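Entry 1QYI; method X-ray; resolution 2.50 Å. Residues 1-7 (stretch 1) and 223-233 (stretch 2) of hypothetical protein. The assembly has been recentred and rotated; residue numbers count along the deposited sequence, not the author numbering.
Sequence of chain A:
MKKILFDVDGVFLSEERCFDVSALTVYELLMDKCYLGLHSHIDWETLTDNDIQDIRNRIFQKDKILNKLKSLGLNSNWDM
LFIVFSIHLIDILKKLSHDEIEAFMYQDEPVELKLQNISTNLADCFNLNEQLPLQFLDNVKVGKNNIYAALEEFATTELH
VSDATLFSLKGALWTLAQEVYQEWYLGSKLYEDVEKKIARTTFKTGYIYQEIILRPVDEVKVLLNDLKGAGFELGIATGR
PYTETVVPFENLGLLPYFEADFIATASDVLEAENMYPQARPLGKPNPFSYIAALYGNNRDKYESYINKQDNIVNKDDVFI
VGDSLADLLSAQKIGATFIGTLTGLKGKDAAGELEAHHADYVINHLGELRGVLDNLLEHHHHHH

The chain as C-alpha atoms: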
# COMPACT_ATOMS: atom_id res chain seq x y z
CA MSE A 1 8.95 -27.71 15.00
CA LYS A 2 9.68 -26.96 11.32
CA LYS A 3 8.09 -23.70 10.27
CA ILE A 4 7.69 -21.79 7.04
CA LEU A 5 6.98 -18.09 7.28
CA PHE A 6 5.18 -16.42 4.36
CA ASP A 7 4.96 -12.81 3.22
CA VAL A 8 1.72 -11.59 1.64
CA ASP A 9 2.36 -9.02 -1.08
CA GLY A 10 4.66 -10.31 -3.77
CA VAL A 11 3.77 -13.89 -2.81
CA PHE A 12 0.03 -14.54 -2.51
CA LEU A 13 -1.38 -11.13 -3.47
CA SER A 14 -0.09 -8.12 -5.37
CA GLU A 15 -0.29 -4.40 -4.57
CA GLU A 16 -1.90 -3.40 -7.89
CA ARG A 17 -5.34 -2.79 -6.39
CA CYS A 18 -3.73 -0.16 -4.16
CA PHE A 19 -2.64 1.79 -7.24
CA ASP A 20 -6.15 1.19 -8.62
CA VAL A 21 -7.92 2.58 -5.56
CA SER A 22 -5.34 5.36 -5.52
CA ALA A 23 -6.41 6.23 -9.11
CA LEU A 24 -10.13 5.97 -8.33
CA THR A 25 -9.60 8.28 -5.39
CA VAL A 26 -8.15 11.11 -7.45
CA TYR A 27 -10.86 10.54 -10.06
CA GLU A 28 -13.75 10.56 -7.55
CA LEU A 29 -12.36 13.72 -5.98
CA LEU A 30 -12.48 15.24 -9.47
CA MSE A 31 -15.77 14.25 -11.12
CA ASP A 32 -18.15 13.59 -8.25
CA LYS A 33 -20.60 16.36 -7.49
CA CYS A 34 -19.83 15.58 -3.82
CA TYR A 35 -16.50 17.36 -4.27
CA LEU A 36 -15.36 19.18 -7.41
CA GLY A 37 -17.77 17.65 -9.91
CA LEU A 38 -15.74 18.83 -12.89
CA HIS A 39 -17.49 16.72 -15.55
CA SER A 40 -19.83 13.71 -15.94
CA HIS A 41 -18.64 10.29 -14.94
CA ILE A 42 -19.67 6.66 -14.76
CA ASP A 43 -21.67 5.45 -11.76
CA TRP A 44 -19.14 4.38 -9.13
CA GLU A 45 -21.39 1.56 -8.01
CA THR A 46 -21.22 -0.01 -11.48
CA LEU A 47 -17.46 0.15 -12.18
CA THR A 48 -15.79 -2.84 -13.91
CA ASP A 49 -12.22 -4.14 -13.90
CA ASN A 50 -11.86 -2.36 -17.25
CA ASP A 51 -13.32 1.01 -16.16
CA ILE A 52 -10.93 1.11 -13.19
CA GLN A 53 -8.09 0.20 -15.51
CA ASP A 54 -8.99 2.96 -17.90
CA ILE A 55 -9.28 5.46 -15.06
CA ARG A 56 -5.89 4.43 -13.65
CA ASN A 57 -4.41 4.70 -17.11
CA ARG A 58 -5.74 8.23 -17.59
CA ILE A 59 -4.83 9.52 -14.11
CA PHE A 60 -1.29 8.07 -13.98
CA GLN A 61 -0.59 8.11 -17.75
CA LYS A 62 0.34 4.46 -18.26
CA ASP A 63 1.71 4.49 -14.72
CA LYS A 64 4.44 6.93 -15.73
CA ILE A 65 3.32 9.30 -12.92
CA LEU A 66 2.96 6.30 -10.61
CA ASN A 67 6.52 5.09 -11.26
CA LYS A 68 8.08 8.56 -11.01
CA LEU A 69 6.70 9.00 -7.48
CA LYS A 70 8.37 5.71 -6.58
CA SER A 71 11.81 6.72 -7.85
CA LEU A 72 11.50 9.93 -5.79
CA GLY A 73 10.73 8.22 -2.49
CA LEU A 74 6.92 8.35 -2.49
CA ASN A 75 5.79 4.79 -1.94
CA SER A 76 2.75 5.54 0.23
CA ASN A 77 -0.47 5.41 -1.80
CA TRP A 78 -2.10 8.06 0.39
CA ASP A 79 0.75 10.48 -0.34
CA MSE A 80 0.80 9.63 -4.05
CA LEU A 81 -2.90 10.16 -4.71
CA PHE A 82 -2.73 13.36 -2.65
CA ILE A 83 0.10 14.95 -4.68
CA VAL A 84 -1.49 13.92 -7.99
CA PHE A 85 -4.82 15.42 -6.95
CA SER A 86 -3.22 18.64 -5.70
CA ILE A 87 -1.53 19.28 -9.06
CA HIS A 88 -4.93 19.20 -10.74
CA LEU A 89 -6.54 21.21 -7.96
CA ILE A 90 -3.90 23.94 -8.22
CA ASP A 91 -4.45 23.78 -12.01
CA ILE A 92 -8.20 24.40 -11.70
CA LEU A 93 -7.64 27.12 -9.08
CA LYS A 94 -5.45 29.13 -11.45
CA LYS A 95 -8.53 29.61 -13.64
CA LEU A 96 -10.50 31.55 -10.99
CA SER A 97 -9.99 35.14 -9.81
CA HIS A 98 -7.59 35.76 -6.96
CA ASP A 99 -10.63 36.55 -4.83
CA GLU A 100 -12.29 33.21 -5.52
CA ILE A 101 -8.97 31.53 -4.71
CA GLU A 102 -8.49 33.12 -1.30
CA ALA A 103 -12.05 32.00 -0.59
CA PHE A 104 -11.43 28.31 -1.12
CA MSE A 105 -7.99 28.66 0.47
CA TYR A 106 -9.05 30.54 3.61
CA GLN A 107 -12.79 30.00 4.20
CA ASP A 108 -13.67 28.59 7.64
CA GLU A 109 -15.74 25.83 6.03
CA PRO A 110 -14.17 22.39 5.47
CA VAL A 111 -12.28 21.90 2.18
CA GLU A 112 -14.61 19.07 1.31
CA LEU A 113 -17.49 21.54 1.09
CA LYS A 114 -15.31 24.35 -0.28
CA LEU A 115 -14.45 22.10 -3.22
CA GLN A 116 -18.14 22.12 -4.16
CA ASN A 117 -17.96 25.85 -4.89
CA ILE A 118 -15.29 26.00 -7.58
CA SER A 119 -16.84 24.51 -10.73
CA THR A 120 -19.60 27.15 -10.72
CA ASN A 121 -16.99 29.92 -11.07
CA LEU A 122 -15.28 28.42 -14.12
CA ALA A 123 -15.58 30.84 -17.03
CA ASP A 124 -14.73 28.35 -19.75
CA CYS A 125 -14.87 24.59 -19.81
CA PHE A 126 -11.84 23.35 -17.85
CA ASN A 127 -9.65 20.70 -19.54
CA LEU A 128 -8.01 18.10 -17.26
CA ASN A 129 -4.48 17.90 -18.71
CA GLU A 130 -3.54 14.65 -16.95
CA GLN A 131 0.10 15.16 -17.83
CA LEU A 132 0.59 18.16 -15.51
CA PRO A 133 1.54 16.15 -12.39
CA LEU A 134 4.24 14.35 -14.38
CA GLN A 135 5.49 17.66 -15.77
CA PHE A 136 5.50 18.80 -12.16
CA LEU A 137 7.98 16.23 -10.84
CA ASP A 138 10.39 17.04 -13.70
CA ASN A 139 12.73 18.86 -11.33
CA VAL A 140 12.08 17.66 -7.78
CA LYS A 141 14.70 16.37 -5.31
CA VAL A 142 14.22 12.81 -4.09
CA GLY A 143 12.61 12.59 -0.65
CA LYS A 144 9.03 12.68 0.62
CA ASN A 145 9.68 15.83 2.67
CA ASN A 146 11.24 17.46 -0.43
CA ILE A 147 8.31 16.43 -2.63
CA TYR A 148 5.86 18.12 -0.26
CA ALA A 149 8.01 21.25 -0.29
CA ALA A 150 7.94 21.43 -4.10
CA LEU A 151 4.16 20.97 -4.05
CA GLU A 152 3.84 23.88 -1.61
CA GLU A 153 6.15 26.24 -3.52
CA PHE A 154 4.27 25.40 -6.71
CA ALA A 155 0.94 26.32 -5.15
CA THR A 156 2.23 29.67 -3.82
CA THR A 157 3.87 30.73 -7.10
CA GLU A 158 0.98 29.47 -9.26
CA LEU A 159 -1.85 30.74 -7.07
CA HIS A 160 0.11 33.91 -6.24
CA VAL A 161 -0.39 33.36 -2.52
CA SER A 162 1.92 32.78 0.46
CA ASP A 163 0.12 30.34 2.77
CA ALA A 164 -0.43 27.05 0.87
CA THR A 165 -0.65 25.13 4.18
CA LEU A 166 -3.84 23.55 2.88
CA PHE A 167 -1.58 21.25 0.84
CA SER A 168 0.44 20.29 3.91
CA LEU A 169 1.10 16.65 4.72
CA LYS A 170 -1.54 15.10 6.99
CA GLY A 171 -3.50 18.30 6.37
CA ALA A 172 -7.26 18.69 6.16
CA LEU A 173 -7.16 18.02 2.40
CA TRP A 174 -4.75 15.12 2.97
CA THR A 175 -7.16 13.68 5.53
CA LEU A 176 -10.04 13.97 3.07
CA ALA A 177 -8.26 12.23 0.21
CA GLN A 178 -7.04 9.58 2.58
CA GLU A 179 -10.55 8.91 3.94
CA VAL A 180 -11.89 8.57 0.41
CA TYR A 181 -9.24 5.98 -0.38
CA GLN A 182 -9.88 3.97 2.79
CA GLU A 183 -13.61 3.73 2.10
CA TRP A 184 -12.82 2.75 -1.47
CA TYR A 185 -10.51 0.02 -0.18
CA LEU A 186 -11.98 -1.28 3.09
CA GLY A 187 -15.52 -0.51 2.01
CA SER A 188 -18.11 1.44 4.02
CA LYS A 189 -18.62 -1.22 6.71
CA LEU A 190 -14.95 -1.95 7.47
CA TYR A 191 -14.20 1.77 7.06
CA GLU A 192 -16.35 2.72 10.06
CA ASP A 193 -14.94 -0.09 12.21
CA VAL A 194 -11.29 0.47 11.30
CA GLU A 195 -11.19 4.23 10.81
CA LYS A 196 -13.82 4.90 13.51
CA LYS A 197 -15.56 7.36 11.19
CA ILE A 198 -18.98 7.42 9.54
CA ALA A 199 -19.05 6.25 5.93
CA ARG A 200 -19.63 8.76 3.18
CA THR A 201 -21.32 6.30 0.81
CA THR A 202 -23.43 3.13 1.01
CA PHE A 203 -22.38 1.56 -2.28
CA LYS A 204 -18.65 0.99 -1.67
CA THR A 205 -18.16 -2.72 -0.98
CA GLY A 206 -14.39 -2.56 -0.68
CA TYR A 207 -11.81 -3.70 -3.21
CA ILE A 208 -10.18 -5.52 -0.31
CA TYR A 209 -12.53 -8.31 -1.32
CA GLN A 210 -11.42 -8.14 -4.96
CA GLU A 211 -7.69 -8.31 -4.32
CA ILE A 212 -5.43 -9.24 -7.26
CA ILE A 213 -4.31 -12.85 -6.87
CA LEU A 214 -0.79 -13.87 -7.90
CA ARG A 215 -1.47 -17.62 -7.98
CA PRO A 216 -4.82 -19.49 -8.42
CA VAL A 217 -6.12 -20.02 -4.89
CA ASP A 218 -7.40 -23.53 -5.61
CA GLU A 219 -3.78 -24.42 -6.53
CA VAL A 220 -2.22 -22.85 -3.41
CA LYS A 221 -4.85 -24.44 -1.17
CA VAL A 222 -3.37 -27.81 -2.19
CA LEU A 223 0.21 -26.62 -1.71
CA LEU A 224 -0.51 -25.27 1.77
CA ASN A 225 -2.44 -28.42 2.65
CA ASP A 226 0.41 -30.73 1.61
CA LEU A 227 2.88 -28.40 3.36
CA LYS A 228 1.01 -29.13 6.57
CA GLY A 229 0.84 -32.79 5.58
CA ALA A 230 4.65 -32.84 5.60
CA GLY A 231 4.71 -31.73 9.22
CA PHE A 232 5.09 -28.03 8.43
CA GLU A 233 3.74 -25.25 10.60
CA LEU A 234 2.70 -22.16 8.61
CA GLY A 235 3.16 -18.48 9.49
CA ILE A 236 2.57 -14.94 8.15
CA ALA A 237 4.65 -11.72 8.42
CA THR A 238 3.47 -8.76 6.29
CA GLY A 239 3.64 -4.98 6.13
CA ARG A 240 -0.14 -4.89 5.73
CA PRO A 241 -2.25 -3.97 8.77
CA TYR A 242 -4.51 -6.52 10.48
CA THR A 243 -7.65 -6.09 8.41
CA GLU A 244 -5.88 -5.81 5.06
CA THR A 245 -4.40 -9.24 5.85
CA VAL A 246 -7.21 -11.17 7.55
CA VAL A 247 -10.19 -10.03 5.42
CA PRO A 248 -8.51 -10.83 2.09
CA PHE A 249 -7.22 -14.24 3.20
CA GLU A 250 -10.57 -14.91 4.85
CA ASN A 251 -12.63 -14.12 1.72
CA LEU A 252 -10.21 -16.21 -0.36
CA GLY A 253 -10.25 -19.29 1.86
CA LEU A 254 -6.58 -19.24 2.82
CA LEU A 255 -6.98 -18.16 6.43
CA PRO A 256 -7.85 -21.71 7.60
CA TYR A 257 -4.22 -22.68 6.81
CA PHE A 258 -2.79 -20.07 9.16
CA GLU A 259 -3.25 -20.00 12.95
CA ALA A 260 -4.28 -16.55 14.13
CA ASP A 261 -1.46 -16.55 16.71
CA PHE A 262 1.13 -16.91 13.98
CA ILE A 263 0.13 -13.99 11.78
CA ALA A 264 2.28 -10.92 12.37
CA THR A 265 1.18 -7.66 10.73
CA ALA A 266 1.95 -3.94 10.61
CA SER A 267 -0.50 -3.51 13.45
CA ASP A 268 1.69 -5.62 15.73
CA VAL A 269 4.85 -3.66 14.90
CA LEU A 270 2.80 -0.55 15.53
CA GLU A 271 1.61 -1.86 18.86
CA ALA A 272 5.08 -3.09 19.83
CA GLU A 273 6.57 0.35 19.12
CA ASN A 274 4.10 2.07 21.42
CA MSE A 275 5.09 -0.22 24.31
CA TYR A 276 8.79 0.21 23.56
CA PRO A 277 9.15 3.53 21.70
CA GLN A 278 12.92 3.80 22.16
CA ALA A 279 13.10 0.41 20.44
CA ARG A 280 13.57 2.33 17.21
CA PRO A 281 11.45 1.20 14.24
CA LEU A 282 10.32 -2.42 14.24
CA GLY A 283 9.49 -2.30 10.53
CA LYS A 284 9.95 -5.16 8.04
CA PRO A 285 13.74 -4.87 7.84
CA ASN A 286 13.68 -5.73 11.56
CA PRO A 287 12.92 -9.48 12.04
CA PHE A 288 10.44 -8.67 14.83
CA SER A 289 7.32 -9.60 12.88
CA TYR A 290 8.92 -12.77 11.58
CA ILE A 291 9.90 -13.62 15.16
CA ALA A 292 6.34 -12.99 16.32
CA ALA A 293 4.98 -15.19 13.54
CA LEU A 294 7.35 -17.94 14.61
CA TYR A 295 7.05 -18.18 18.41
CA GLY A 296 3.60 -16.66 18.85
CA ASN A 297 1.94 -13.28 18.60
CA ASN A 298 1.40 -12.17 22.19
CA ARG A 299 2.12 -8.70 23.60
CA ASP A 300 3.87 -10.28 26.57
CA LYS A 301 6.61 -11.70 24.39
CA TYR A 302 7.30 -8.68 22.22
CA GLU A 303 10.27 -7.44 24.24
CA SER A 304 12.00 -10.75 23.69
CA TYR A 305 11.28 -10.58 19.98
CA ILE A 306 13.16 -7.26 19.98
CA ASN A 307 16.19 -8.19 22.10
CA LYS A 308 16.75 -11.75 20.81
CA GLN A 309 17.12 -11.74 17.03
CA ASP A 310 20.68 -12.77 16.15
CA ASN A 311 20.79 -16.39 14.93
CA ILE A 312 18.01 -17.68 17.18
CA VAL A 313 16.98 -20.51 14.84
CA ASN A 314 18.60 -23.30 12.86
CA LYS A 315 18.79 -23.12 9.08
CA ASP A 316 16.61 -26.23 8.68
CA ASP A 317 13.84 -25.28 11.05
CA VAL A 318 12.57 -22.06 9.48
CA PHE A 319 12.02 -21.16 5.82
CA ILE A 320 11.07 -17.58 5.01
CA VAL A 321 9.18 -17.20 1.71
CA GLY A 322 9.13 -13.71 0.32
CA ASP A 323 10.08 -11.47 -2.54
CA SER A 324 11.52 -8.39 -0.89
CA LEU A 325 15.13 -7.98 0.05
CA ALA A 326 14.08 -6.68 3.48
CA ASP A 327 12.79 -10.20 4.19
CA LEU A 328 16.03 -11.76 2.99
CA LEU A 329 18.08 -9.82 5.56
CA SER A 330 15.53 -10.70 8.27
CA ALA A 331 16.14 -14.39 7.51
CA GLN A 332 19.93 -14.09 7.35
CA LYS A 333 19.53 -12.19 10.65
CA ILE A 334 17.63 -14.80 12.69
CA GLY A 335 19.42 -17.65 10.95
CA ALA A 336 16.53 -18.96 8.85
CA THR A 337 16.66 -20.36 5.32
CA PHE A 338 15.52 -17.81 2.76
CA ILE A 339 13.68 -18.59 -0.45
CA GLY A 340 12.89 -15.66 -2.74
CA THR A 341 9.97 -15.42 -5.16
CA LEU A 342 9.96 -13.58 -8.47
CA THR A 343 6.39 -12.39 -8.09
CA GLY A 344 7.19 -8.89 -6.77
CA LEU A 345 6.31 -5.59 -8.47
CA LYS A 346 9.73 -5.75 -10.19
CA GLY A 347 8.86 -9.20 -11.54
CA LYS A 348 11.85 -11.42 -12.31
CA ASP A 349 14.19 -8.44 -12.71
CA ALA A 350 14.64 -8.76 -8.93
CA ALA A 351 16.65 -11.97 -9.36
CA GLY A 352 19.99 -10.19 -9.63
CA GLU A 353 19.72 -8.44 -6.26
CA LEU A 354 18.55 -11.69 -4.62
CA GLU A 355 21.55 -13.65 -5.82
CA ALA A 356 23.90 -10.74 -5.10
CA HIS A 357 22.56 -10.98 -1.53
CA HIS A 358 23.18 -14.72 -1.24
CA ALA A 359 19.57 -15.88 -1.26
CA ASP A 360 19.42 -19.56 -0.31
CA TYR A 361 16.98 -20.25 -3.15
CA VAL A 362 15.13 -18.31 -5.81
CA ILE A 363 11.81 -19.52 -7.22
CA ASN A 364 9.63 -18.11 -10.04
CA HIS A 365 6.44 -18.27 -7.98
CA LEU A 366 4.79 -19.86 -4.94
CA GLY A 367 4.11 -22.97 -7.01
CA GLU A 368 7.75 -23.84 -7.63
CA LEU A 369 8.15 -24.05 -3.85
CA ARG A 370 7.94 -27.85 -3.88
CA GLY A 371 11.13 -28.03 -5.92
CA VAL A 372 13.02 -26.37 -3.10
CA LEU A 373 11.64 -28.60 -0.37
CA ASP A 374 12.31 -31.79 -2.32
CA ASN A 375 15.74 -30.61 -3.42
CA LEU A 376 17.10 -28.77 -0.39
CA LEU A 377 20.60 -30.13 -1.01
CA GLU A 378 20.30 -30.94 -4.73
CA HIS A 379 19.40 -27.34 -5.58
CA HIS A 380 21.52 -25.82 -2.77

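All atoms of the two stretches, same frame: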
# COMPACT_ATOMS: atom_id res chain seq x y z
N MSE A 1 7.53 -28.14 14.91
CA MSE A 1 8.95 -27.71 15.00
C MSE A 1 9.40 -26.95 13.74
O MSE A 1 9.85 -25.81 13.83
CB MSE A 1 9.86 -28.92 15.21
CG MSE A 1 9.68 -30.00 14.15
SE MSE A 1 11.11 -31.31 14.11
CE MSE A 1 10.43 -32.55 15.46
N LYS A 2 9.29 -27.59 12.58
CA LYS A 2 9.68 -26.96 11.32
C LYS A 2 8.61 -25.98 10.90
O LYS A 2 7.44 -26.34 10.79
CB LYS A 2 9.87 -28.00 10.21
CG LYS A 2 11.15 -28.81 10.32
CD LYS A 2 11.35 -29.64 9.06
CE LYS A 2 12.50 -30.63 9.22
NZ LYS A 2 13.81 -29.96 9.45
N LYS A 3 9.02 -24.74 10.67
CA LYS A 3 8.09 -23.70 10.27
C LYS A 3 8.47 -23.02 8.97
O LYS A 3 9.64 -22.97 8.59
CB LYS A 3 7.96 -22.67 11.39
CG LYS A 3 6.78 -22.90 12.33
CD LYS A 3 6.70 -21.85 13.42
CE LYS A 3 5.31 -21.77 14.04
NZ LYS A 3 4.31 -21.24 13.06
N ILE A 4 7.47 -22.49 8.29
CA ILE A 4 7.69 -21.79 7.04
C ILE A 4 6.89 -20.50 7.10
O ILE A 4 5.67 -20.52 7.08
CB ILE A 4 7.26 -22.64 5.84
CG1 ILE A 4 7.26 -21.78 4.58
CG2 ILE A 4 5.91 -23.25 6.12
CD1 ILE A 4 7.18 -22.59 3.30
N LEU A 5 7.61 -19.38 7.18
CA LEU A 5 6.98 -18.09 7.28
C LEU A 5 6.82 -17.43 5.91
O LEU A 5 7.79 -17.27 5.16
CB LEU A 5 7.79 -17.19 8.21
CG LEU A 5 8.28 -17.86 9.50
CD1 LEU A 5 9.04 -16.85 10.32
CD2 LEU A 5 7.10 -18.43 10.29
N PHE A 6 5.57 -17.05 5.62
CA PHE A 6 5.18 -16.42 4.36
C PHE A 6 4.96 -14.92 4.44
O PHE A 6 4.59 -14.38 5.49
CB PHE A 6 3.88 -17.05 3.85
CG PHE A 6 4.05 -18.41 3.25
CD1 PHE A 6 4.51 -18.54 1.93
CD2 PHE A 6 3.73 -19.56 3.97
CE1 PHE A 6 4.64 -19.79 1.35
CE2 PHE A 6 3.85 -20.82 3.41
CZ PHE A 6 4.31 -20.94 2.08
N ASP A 7 5.20 -14.25 3.32
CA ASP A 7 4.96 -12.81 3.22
C ASP A 7 3.70 -12.76 2.35
O ASP A 7 3.41 -13.72 1.64
CB ASP A 7 6.12 -12.12 2.52
CG ASP A 7 5.88 -10.63 2.33
OD1 ASP A 7 5.18 -10.02 3.16
OD2 ASP A 7 6.41 -10.06 1.36
N LEU A 223 -1.19 -26.77 -2.09
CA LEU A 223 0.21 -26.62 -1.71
C LEU A 223 0.32 -26.42 -0.20
O LEU A 223 1.15 -27.04 0.46
CB LEU A 223 0.84 -25.43 -2.44
CG LEU A 223 2.12 -24.79 -1.87
CD1 LEU A 223 3.27 -25.79 -1.88
CD2 LEU A 223 2.45 -23.54 -2.68
N LEU A 224 -0.52 -25.54 0.34
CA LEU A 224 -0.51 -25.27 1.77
C LEU A 224 -0.91 -26.52 2.55
O LEU A 224 -0.33 -26.84 3.58
CB LEU A 224 -1.46 -24.12 2.11
CG LEU A 224 -1.08 -22.77 1.50
CD1 LEU A 224 -2.13 -21.73 1.86
CD2 LEU A 224 0.30 -22.36 2.00
N ASN A 225 -1.93 -27.21 2.04
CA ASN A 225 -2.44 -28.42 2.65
C ASN A 225 -1.35 -29.49 2.72
O ASN A 225 -1.14 -30.10 3.77
CB ASN A 225 -3.64 -28.94 1.84
CG ASN A 225 -4.42 -30.01 2.58
OD1 ASN A 225 -4.82 -29.83 3.73
ND2 ASN A 225 -4.66 -31.12 1.90
N ASP A 226 -0.65 -29.73 1.62
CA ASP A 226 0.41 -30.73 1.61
C ASP A 226 1.55 -30.27 2.51
O ASP A 226 2.19 -31.08 3.18
CB ASP A 226 0.95 -30.97 0.20
CG ASP A 226 -0.12 -31.38 -0.78
OD1 ASP A 226 -1.12 -32.01 -0.36
OD2 ASP A 226 0.04 -31.09 -1.98
N LEU A 227 1.82 -28.96 2.52
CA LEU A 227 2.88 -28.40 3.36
C LEU A 227 2.63 -28.81 4.80
O LEU A 227 3.55 -29.20 5.52
CB LEU A 227 2.89 -26.88 3.25
CG LEU A 227 4.04 -26.18 2.51
CD1 LEU A 227 4.50 -26.97 1.30
CD2 LEU A 227 3.55 -24.79 2.10
N LYS A 228 1.37 -28.74 5.22
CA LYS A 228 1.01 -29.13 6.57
C LYS A 228 1.13 -30.65 6.67
O LYS A 228 1.58 -31.18 7.69
CB LYS A 228 -0.42 -28.67 6.90
CG LYS A 228 -0.49 -27.23 7.43
CD LYS A 228 -1.73 -26.50 6.94
CE LYS A 228 -2.77 -26.34 8.02
NZ LYS A 228 -2.40 -25.27 8.98
N GLY A 229 0.76 -31.33 5.60
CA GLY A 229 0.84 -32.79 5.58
C GLY A 229 2.26 -33.31 5.78
O GLY A 229 2.46 -34.44 6.22
N ALA A 230 3.24 -32.47 5.45
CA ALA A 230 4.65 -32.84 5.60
C ALA A 230 5.21 -32.37 6.94
O ALA A 230 6.42 -32.20 7.10
CB ALA A 230 5.46 -32.25 4.46
N GLY A 231 4.31 -32.16 7.90
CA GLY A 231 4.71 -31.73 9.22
C GLY A 231 5.15 -30.28 9.32
O GLY A 231 5.88 -29.91 10.24
N PHE A 232 4.71 -29.44 8.38
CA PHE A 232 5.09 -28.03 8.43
C PHE A 232 4.07 -27.13 9.10
O PHE A 232 2.87 -27.27 8.90
CB PHE A 232 5.37 -27.50 7.02
CG PHE A 232 6.78 -27.72 6.57
CD1 PHE A 232 7.84 -27.12 7.25
CD2 PHE A 232 7.05 -28.56 5.49
CE1 PHE A 232 9.15 -27.35 6.86
CE2 PHE A 232 8.37 -28.80 5.09
CZ PHE A 232 9.42 -28.20 5.78
N GLU A 233 4.58 -26.21 9.92
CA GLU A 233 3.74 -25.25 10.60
C GLU A 233 3.84 -23.96 9.77
O GLU A 233 4.94 -23.52 9.44
CB GLU A 233 4.27 -25.00 12.02
CG GLU A 233 3.19 -24.70 13.05
CD GLU A 233 2.31 -25.91 13.33
OE1 GLU A 233 2.85 -26.95 13.78
OE2 GLU A 233 1.08 -25.82 13.09

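Two backbone hydrogen bonds join the stretches. Glu 233 N donates to Lys 2 O at 3.0 Å, and Ile 4 N donates to Glu 233 O, also at 3.0 Å. Both are close to straight. Glu 233 thus uses its amide and its carbonyl on the residues before and after Lys 3, the pattern of a parallel bridge. Lys 3 and Glu 233 are the bridged pair, with CA atoms 4.6 Å apart. A CA-H...O contact from Lys 3 CA to Glu 233 O, 3.3 Å, adds to the pairing.

The side chains of Lys 3 and Glu 233 lie on the same face of the sheet. Lys 3 CG and Glu 233 CB are 3.3 Å apart, so the contact is between aliphatic parts. The Glu 233 carboxylate leads away from stretch 1, which suits an exposed acid.

Phe 232 packs beside the bridge. Phe 232 CE1 lies 3.5 Å from Lys 2 CB, and Phe 232 CB lies 4.4 Å from Ile 4 CG2. The backbone N of Lys 3 sits at the edge of the ring. The aliphatic base of Lys 2 packs against the ring, while its NZ is hydrogen-bonded elsewhere in the structure.

Deeper in, strand and helix meet through apolar side chains. Their axes run roughly antiparallel, 10.7 Å apart at closest approach, and the side chains fill the gap. Phe 6 points toward the helix. Phe 6 CZ is 3.9 Å from Leu 227 CD2, which lies at the ring edge, and Phe 6 CE2 is 4.1 Å from Leu 224 CD2. Ile 4 CD1 reaches the same Leu 227 CD2 at 4.4 Å. All four residues are buried, as suits their hydrocarbon side chains.

The helix ends at Gly 229. Gly 231 has a positive phi, which favours glycine, and Phe 232 N donates a hydrogen bond back to Leu 227 O at 3.1 Å.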